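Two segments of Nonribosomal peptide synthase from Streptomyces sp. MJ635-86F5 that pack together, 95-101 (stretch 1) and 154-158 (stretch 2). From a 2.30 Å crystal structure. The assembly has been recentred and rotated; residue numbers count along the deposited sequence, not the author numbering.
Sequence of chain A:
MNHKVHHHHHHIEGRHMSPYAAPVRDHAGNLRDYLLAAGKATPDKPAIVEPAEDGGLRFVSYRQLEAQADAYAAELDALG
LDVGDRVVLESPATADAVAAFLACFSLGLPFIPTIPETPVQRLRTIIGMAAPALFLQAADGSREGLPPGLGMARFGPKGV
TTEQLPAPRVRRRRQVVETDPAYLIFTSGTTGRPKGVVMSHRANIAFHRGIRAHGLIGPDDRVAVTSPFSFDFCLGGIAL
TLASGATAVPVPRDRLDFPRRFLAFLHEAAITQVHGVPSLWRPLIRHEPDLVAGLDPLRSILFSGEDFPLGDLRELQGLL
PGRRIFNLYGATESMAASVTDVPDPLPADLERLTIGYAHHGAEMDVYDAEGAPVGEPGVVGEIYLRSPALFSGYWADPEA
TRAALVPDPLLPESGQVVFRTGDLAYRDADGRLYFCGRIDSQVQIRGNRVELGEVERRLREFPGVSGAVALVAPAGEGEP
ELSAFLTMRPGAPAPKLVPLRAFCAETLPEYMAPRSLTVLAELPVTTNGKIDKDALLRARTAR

Stretch 1 (95-101) ADAVAAF
Stretch 2 154-158: RFGPK

This is a small, mainly apolar contact in which one aromatic ring from a strand lies against a helix, with no hydrogen bond between the two stretches. Residues 95-101 are helical throughout, with phi/psi near -60/-40. The i to i-4 ladder runs Ala 99 N to Ala 95 O (3.0 Å), Ala 100 N to Asp 96 O (2.9 Å) and Phe 101 N to Ala 97 O (3.0 Å). Residues 154-156 are strand. Arg 154 and Phe 155 are extended, at -123/149 and -123/144, and Gly 156 opens to -164/-162. Pro 157 and Lys 158 then turn away from the extended path, at -59/-38 and -79/-17.

The helix and strand axes approach to 8.4 Å, and their directions differ by 123°. The nearest CA atoms across the stretches are Asp 96 CA and Gly 156 CA, 6.3 Å apart. The contact buries 197 Å² in total.

Phe 155 has the largest share, 71 Å², followed by Asp 96 with 59 Å². The CA-to-CB bond of Phe 155 points toward the helix, with chi1 64° (p) and chi2 -89°. Ala 100 CB sits over one ring face, 4.1 Å from the centroid of the Phe 155 ring and 1° off the normal, a CH-pi contact. Ala 97 CB is 4.1 Å from Phe 155 CZ, an apolar contact. Phe 155 CE2 also reaches the helix backbone, 3.6 Å from both Asp 96 C and Ala 97 N.

The CA-to-CB bond of Asp 96 also points toward the other stretch, with chi1 -78° (m) and chi2 -23°. Asp 96 OD2 lies 3.6 Å from Gly 156 C and 3.6 Å from Pro 157 N. That proline nitrogen carries no hydrogen, so it cannot donate to the carboxylate. Asp 96 OD1 is hydrogen-bonded elsewhere in the structure.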

# COMPACT_ATOMS: atom_id res chain seq x y z
N ALA A 95 -1.45 -5.19 -14.44
CA ALA A 95 -0.06 -4.96 -14.78
C ALA A 95 0.17 -3.57 -15.39
O ALA A 95 1.14 -2.91 -15.07
CB ALA A 95 0.44 -6.06 -15.77
N ASP A 96 -0.68 -3.16 -16.32
CA ASP A 96 -0.54 -1.82 -16.92
C ASP A 96 -0.77 -0.66 -15.94
O ASP A 96 -0.09 0.38 -16.03
CB ASP A 96 -1.48 -1.67 -18.11
CG ASP A 96 -0.94 -2.38 -19.38
OD1 ASP A 96 0.30 -2.58 -19.45
OD2 ASP A 96 -1.74 -2.70 -20.30
N ALA A 97 -1.65 -0.84 -14.97
CA ALA A 97 -1.85 0.19 -13.94
C ALA A 97 -0.60 0.29 -13.06
O ALA A 97 -0.20 1.37 -12.61
CB ALA A 97 -3.05 -0.14 -13.07
N VAL A 98 0.06 -0.86 -12.87
CA VAL A 98 1.32 -0.85 -12.10
C VAL A 98 2.40 -0.10 -12.88
O VAL A 98 3.10 0.77 -12.34
CB VAL A 98 1.77 -2.28 -11.73
CG1 VAL A 98 3.12 -2.26 -11.03
CG2 VAL A 98 0.72 -2.99 -10.88
N ALA A 99 2.57 -0.44 -14.17
CA ALA A 99 3.51 0.31 -15.02
C ALA A 99 3.20 1.84 -14.94
O ALA A 99 4.11 2.66 -14.81
CB ALA A 99 3.43 -0.15 -16.44
N ALA A 100 1.93 2.20 -15.00
CA ALA A 100 1.53 3.64 -14.89
C ALA A 100 1.95 4.31 -13.59
O ALA A 100 2.50 5.45 -13.62
CB ALA A 100 0.05 3.78 -15.01
N PHE A 101 1.78 3.60 -12.46
CA PHE A 101 2.16 4.24 -11.20
C PHE A 101 3.66 4.30 -11.03
O PHE A 101 4.18 5.30 -10.55
CB PHE A 101 1.35 3.77 -9.99
CG PHE A 101 1.76 2.45 -9.39
CD1 PHE A 101 0.80 1.45 -9.22
CD2 PHE A 101 3.01 2.28 -8.82
CE1 PHE A 101 1.13 0.26 -8.64
CE2 PHE A 101 3.33 1.11 -8.18
CZ PHE A 101 2.38 0.09 -8.10
N ARG A 154 -5.33 8.05 -21.54
CA ARG A 154 -5.57 6.65 -21.29
C ARG A 154 -4.29 5.95 -21.42
O ARG A 154 -3.44 6.33 -22.25
CB ARG A 154 -6.52 6.06 -22.29
CG ARG A 154 -7.93 6.55 -22.14
CD ARG A 154 -8.71 6.44 -23.44
NE ARG A 154 -10.01 7.10 -23.27
CZ ARG A 154 -11.01 6.54 -22.61
NH1 ARG A 154 -10.85 5.36 -22.04
NH2 ARG A 154 -12.15 7.19 -22.48
N PHE A 155 -4.14 4.87 -20.65
CA PHE A 155 -2.98 3.99 -20.83
C PHE A 155 -3.47 2.59 -21.12
O PHE A 155 -4.49 2.17 -20.60
CB PHE A 155 -2.07 4.02 -19.59
CG PHE A 155 -2.72 3.50 -18.37
CD1 PHE A 155 -3.42 4.32 -17.55
CD2 PHE A 155 -2.61 2.17 -18.04
CE1 PHE A 155 -4.06 3.83 -16.41
CE2 PHE A 155 -3.29 1.66 -16.93
CZ PHE A 155 -4.01 2.50 -16.12
N GLY A 156 -2.76 1.88 -21.97
CA GLY A 156 -3.11 0.46 -22.26
C GLY A 156 -1.93 -0.23 -22.92
O GLY A 156 -0.81 0.30 -22.89
N PRO A 157 -2.18 -1.36 -23.58
CA PRO A 157 -1.06 -2.18 -24.11
C PRO A 157 -0.18 -1.43 -25.11
O PRO A 157 1.05 -1.59 -25.07
CB PRO A 157 -1.77 -3.35 -24.84
CG PRO A 157 -3.19 -3.34 -24.34
CD PRO A 157 -3.49 -1.95 -23.85
N LYS A 158 -0.79 -0.59 -25.94
CA LYS A 158 -0.05 0.17 -26.94
C LYS A 158 0.68 1.42 -26.42
O LYS A 158 1.60 1.91 -27.09
CB LYS A 158 -0.98 0.57 -28.09
CG LYS A 158 -2.09 1.58 -27.75
CD LYS A 158 -1.64 3.00 -27.38
CE LYS A 158 -0.52 3.64 -28.22
NZ LYS A 158 -0.98 4.36 -29.44